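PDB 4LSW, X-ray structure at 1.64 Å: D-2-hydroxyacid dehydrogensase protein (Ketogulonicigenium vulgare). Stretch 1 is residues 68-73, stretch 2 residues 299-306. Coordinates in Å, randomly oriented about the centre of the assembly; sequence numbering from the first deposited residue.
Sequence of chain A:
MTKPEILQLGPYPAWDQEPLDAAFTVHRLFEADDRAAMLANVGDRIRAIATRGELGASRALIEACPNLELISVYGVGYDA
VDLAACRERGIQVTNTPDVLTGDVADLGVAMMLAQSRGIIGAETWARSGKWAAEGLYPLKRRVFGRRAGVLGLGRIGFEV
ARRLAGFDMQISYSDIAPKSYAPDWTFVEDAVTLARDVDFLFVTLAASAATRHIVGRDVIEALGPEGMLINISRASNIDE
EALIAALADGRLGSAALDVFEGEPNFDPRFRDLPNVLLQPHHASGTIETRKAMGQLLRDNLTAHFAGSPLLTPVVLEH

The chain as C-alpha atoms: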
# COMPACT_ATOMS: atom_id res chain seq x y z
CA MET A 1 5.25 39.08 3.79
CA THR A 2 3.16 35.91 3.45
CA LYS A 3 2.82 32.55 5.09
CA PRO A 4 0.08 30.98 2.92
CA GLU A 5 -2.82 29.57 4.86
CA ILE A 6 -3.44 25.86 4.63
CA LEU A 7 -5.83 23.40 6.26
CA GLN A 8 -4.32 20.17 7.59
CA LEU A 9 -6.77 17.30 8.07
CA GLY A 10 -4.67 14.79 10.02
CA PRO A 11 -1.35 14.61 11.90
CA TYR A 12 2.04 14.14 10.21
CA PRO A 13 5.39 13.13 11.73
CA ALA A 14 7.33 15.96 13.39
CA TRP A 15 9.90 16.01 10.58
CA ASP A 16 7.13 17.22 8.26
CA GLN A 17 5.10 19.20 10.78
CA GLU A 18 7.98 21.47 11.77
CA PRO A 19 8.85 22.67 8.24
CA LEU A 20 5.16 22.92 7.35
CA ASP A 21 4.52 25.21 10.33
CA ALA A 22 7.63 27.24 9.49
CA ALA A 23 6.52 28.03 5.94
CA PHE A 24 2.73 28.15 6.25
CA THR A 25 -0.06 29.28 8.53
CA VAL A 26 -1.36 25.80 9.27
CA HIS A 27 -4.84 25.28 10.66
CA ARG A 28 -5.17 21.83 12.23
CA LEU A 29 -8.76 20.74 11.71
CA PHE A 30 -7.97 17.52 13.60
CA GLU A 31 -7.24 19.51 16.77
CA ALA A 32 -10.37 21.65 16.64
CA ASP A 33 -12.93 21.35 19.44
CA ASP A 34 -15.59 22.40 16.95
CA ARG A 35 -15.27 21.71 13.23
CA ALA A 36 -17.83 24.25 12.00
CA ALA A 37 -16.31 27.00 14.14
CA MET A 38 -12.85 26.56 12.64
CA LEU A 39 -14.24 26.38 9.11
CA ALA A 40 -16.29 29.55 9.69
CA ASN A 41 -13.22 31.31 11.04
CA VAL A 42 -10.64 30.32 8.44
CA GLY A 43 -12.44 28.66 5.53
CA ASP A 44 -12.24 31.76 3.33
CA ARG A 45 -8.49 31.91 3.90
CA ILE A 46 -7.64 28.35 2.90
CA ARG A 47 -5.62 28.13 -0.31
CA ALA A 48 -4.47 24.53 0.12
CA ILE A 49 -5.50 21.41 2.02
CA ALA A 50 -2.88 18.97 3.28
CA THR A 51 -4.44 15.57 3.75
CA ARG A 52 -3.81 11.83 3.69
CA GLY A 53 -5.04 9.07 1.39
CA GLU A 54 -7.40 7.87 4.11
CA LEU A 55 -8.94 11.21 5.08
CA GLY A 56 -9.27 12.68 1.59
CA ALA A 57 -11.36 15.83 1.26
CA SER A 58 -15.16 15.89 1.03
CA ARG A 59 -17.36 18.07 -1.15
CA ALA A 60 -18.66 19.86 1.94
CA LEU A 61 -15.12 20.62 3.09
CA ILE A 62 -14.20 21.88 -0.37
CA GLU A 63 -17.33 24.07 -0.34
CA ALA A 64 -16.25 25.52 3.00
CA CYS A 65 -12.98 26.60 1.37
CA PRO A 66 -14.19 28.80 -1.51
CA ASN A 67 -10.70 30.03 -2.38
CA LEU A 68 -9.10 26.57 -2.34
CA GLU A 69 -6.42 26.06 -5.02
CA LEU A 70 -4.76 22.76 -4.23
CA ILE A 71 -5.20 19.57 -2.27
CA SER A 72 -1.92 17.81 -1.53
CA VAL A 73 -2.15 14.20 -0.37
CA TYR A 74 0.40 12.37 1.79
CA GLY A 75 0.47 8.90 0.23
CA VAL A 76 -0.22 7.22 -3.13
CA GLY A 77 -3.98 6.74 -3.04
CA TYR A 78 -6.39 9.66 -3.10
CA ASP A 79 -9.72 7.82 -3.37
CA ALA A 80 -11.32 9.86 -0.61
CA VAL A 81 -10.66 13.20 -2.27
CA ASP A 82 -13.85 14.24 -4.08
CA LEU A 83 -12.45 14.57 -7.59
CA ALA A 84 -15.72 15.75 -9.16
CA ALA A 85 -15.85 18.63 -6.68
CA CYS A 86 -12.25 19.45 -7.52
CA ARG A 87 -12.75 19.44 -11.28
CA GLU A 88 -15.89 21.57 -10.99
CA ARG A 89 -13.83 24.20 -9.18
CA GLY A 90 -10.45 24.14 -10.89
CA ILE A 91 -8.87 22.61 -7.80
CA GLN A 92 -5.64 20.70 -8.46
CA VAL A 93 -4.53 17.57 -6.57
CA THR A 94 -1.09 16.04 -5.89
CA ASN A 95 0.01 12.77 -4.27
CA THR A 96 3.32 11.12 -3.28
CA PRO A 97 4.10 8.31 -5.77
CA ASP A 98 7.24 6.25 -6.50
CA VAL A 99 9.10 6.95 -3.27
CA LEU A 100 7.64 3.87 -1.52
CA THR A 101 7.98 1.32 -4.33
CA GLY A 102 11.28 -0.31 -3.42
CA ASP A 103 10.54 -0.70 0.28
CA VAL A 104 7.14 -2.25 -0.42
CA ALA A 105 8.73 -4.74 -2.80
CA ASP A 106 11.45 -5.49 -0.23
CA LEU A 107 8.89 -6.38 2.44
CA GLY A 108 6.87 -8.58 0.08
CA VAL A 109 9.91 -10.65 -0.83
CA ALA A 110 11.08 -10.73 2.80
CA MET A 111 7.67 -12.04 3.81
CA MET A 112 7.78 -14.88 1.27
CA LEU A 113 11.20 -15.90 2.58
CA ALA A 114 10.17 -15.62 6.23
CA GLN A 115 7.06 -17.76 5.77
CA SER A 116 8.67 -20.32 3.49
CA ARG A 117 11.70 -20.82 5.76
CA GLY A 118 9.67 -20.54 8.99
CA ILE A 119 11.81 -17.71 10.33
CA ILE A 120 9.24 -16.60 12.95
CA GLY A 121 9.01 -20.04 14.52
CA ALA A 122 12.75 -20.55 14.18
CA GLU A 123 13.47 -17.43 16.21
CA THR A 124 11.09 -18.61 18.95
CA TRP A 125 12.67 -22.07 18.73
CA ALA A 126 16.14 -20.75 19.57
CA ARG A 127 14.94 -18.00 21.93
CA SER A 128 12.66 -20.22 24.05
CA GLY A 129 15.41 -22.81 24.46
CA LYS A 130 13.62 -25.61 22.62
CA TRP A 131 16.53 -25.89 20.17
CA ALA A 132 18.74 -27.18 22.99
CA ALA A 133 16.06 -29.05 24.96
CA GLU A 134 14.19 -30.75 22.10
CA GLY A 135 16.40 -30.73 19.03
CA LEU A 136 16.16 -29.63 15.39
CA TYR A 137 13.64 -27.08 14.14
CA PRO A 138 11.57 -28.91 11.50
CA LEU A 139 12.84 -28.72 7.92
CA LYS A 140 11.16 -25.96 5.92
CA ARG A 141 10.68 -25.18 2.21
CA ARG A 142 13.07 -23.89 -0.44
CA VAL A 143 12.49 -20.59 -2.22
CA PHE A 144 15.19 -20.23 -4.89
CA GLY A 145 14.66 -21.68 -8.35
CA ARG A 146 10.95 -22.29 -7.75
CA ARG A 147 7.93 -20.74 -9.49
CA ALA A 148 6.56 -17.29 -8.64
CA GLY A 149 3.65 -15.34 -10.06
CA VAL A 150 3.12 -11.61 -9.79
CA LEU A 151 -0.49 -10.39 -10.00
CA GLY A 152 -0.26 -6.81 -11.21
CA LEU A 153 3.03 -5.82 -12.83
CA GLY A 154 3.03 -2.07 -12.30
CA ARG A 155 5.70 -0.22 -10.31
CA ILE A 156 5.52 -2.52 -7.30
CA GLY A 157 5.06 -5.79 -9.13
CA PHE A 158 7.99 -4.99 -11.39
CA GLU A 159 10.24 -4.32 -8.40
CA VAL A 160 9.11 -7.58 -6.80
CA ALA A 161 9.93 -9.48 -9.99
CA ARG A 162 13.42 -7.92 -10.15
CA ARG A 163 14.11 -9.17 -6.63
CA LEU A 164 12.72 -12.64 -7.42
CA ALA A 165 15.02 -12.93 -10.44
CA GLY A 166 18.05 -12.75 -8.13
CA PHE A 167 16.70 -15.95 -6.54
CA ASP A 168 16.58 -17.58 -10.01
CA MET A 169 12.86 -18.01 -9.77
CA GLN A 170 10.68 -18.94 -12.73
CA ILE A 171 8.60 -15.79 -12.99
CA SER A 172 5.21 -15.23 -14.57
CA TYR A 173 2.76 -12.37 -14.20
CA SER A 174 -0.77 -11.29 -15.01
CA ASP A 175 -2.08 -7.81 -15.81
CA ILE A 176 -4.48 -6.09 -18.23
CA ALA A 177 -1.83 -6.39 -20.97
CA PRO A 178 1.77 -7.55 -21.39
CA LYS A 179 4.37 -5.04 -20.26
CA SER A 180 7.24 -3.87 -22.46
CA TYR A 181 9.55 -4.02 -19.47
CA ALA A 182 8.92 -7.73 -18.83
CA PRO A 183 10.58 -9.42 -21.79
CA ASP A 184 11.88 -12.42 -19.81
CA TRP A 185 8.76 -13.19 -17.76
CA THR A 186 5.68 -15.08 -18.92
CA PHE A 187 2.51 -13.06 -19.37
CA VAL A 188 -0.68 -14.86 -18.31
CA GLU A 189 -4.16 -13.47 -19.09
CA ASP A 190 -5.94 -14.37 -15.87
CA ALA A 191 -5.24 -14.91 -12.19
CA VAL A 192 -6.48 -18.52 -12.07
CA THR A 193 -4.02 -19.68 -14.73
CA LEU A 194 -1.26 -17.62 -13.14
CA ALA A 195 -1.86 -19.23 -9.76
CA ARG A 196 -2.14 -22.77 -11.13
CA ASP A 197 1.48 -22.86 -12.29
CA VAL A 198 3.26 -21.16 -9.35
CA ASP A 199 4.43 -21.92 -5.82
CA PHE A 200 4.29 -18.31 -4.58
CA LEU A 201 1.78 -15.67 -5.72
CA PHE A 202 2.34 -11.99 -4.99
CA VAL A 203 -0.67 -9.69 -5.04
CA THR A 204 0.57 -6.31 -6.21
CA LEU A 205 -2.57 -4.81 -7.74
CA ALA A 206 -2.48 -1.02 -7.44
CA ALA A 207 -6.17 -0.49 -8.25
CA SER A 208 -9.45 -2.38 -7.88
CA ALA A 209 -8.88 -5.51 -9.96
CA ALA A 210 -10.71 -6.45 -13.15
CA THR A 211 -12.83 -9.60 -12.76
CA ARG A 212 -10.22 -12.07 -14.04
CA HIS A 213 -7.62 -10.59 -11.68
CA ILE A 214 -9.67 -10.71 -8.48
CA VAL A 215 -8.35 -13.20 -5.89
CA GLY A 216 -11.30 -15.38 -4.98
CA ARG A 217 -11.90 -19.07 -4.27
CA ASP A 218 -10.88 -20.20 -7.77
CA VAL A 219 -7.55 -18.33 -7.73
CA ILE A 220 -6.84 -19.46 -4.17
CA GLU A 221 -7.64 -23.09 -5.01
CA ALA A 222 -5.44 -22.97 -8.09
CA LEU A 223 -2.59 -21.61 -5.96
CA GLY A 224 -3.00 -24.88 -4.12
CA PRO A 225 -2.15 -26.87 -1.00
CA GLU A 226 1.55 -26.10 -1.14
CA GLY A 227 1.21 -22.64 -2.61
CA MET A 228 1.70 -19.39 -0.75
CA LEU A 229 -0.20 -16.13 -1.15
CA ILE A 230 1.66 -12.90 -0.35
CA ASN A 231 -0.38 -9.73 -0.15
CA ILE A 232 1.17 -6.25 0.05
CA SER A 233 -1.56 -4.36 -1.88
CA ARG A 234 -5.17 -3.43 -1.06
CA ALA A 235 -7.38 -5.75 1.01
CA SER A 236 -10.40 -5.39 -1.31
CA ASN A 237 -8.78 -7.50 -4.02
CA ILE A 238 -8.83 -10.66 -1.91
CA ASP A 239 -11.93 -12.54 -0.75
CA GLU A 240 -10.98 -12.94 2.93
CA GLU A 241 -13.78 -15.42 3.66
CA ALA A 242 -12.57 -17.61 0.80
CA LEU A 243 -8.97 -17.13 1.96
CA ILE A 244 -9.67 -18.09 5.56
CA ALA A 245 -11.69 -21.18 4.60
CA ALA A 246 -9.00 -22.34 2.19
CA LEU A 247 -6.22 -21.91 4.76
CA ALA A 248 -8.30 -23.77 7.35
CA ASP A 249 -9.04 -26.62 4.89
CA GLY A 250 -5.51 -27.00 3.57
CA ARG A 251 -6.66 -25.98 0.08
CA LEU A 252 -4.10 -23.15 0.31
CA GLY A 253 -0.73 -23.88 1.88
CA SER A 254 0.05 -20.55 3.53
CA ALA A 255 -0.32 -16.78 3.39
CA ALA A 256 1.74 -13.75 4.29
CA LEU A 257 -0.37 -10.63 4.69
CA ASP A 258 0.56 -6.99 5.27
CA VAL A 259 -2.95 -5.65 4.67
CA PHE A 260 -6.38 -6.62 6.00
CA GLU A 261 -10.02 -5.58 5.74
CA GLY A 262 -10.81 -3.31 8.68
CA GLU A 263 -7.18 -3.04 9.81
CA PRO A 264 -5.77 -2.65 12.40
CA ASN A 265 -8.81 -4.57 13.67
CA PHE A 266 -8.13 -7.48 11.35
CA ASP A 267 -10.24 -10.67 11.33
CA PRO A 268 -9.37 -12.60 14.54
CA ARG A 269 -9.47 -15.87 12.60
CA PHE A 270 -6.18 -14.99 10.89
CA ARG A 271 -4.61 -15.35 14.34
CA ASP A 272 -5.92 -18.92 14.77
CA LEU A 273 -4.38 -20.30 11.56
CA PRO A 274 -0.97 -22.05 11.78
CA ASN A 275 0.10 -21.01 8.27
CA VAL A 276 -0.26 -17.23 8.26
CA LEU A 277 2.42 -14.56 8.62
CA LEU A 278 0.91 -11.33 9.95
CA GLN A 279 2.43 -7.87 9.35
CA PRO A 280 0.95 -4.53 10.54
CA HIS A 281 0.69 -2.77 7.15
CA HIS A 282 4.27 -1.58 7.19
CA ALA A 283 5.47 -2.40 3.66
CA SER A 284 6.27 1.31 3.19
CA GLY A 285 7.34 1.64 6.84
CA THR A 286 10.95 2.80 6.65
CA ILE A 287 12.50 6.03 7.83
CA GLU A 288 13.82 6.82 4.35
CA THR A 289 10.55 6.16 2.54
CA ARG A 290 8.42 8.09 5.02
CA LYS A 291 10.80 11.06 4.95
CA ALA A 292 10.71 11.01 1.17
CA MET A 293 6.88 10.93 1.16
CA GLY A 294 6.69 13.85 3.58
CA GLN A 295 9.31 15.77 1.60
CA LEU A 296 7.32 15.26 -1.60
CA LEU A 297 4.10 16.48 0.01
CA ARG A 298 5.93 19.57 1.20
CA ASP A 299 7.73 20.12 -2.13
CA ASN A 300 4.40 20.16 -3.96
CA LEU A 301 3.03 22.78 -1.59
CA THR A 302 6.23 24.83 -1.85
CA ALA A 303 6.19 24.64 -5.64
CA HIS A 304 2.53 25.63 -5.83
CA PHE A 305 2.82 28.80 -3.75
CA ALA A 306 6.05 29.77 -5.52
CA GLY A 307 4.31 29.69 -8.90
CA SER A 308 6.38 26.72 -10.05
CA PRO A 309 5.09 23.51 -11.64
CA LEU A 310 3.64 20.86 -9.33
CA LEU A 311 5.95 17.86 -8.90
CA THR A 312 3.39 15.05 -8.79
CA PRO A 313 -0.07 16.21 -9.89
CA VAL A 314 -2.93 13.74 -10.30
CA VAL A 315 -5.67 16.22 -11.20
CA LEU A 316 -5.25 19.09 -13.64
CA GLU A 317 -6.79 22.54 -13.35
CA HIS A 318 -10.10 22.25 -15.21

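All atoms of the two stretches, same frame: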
# COMPACT_ATOMS: atom_id res chain seq x y z
N LEU A 68 -10.00 27.72 -2.21
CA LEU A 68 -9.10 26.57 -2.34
C LEU A 68 -8.47 26.44 -3.74
O LEU A 68 -9.15 26.57 -4.76
CB LEU A 68 -9.86 25.28 -2.02
CG LEU A 68 -9.04 23.99 -1.92
CD1 LEU A 68 -8.01 24.07 -0.80
CD2 LEU A 68 -9.98 22.81 -1.70
N GLU A 69 -7.16 26.18 -3.77
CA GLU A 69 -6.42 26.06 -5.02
C GLU A 69 -5.88 24.65 -5.25
O GLU A 69 -5.76 24.18 -6.39
CB GLU A 69 -5.24 27.05 -5.03
CG GLU A 69 -5.67 28.51 -4.94
CD GLU A 69 -4.51 29.47 -4.68
OE1 GLU A 69 -3.34 29.04 -4.68
OE2 GLU A 69 -4.78 30.67 -4.46
N LEU A 70 -5.56 23.98 -4.15
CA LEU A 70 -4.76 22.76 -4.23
C LEU A 70 -5.05 21.86 -3.05
O LEU A 70 -5.17 22.32 -1.92
CB LEU A 70 -3.27 23.12 -4.23
CG LEU A 70 -2.28 21.97 -4.02
CD1 LEU A 70 -2.31 20.98 -5.16
CD2 LEU A 70 -0.88 22.51 -3.84
N ILE A 71 -5.16 20.57 -3.33
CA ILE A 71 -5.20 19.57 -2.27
C ILE A 71 -4.00 18.66 -2.47
O ILE A 71 -3.88 18.03 -3.52
CB ILE A 71 -6.50 18.74 -2.30
CG1 ILE A 71 -7.72 19.65 -2.14
CG2 ILE A 71 -6.47 17.68 -1.20
CD1 ILE A 71 -9.05 18.97 -2.44
N SER A 72 -3.12 18.63 -1.48
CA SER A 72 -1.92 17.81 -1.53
C SER A 72 -2.08 16.64 -0.57
O SER A 72 -2.35 16.82 0.62
CB SER A 72 -0.67 18.63 -1.22
OG SER A 72 -0.34 19.45 -2.33
N VAL A 73 -1.94 15.43 -1.12
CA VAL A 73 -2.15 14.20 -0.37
C VAL A 73 -0.82 13.56 0.01
O VAL A 73 0.08 13.42 -0.82
CB VAL A 73 -2.97 13.19 -1.20
CG1 VAL A 73 -3.21 11.93 -0.41
CG2 VAL A 73 -4.30 13.81 -1.64
N ASP A 299 7.20 19.51 -0.90
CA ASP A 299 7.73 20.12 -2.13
C ASP A 299 6.64 20.53 -3.11
O ASP A 299 6.78 21.52 -3.82
CB ASP A 299 8.76 19.20 -2.81
CG ASP A 299 10.06 19.08 -2.03
OD1 ASP A 299 10.30 19.91 -1.13
OD2 ASP A 299 10.85 18.16 -2.34
N ASN A 300 5.54 19.77 -3.14
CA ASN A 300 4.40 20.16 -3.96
C ASN A 300 3.77 21.45 -3.48
O ASN A 300 3.45 22.32 -4.28
CB ASN A 300 3.35 19.04 -4.02
CG ASN A 300 3.71 17.95 -5.01
OD1 ASN A 300 3.68 18.17 -6.22
ND2 ASN A 300 4.05 16.77 -4.51
N LEU A 301 3.59 21.56 -2.16
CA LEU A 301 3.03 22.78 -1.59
C LEU A 301 3.95 23.98 -1.86
O LEU A 301 3.48 25.05 -2.26
CB LEU A 301 2.76 22.60 -0.09
CG LEU A 301 1.61 21.66 0.26
CD1 LEU A 301 1.67 21.26 1.72
CD2 LEU A 301 0.26 22.32 -0.07
N THR A 302 5.24 23.78 -1.65
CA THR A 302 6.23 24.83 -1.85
C THR A 302 6.21 25.30 -3.30
O THR A 302 6.17 26.50 -3.58
CB THR A 302 7.64 24.35 -1.48
OG1 THR A 302 7.66 23.98 -0.10
CG2 THR A 302 8.67 25.44 -1.72
N ALA A 303 6.22 24.34 -4.22
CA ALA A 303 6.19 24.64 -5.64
C ALA A 303 4.93 25.41 -6.02
O ALA A 303 4.99 26.40 -6.74
CB ALA A 303 6.30 23.36 -6.45
N HIS A 304 3.79 24.97 -5.51
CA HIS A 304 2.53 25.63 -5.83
C HIS A 304 2.53 27.12 -5.47
O HIS A 304 2.19 27.96 -6.29
CB HIS A 304 1.35 24.95 -5.13
CG HIS A 304 0.05 25.66 -5.32
ND1 HIS A 304 -0.70 25.56 -6.47
CD2 HIS A 304 -0.62 26.52 -4.52
CE1 HIS A 304 -1.77 26.30 -6.37
NE2 HIS A 304 -1.75 26.91 -5.19
N PHE A 305 2.91 27.42 -4.23
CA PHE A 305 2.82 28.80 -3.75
C PHE A 305 3.92 29.67 -4.33
O PHE A 305 3.82 30.90 -4.31
CB PHE A 305 2.80 28.84 -2.23
CG PHE A 305 1.50 28.36 -1.64
CD1 PHE A 305 0.34 29.09 -1.79
CD2 PHE A 305 1.44 27.15 -0.95
CE1 PHE A 305 -0.86 28.65 -1.26
CE2 PHE A 305 0.24 26.70 -0.42
CZ PHE A 305 -0.91 27.45 -0.57
N ALA A 306 4.96 29.04 -4.88
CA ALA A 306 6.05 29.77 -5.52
C ALA A 306 5.73 30.12 -6.97
O ALA A 306 6.42 30.93 -7.59
CB ALA A 306 7.36 28.98 -5.44

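Residues 70-73 form a β-strand, and stretch 2 belongs to a helix that begins earlier in the chain and packs against the strand. The two run nearly antiparallel, with 161° between their N-to-C directions and a closest axial approach of 9.2 Å. Touching residues are at least 228 positions apart in sequence, so the contact is wholly tertiary. The register follows from the near-antiparallel course: Leu70 CA lies 8.0 Å from His304 CA, and Ser72 CA lies 7.0 Å from Leu301 CA, so moving forward along the strand means moving backward along the helix. In the helix, bonds such as His304 N to Asn300 O (2.9 Å) and Phe305 N to Leu301 O (3.1 Å) tie up these backbone groups within the helix, so that the contact is mostly one of side chains.

Within the strand, Leu70 and Ser72 direct their CA-to-CB bonds toward the helix, while Ile71 points away and makes no contact; Glu69, in the loop just before, also points toward it. On the helix, His304 follows Leu301 by three residues and Asn300 by four, spacings that bring residues to one side of an α-helix.

His304 and Leu70 are the most heavily covered residues, 67 Å² each, and His304 makes the one hydrogen bond. The CA-to-CB bond of His304 points toward the strand, its t rotamer (chi1 174°) places the imidazole over Leu70, and chi2 of 79° turns the ring so that one face lies against Leu70 while NE2 reaches Glu69. Leu70 CB sits 4.1 Å from the centroid of the His304 ring, only 6° off the ring normal, a CH-pi contact in which an aliphatic carbon meets the π cloud almost squarely. At the ring edge, near its plane, His304 NE2 donates a hydrogen bond to Glu69 OE1 at 2.7 Å, with an N-H...acceptor angle of 159°. The in-plane position is what the chemistry requires, because the N-H bond of imidazole lies in the ring plane. One ring thus serves an apolar neighbour with its face and a polar one with its edge.

Glu69 reaches this nitrogen through an m, t conformation (chi1 -62°, chi2 169°), whose extended chi2 carries the carboxylate well beyond the backbone. Its other oxygen, OE2, is hydrogen-bonded elsewhere in the structure. The CA-to-CB bond of Phe305 points sideways, but the end of its side chain comes nearer, with CE1 4.2 Å from Glu69 OE1.

Leu70 adopts the common t, p rotamer (168°, 66°). Its CD2 lies 3.5 Å from His304 CB and 3.9 Å from Leu301 CD2, so the branched aliphatic chain lies between the side chains of His304 and Leu301. Leu301 takes the other favoured leucine conformation, m, t (-70°, 164°); although its CA-to-CB bond points sideways, the end of its side chain comes nearer.

Ser72 suits the closer approach at this end: its short m side chain (-75°) brings OG within 3.7 Å of Leu301 CD2 and 4.1 Å of Asn300 CB. These are packing contacts, and the polar groups of Ser72 and Asn300 find their hydrogen bonds elsewhere, which makes their burial affordable.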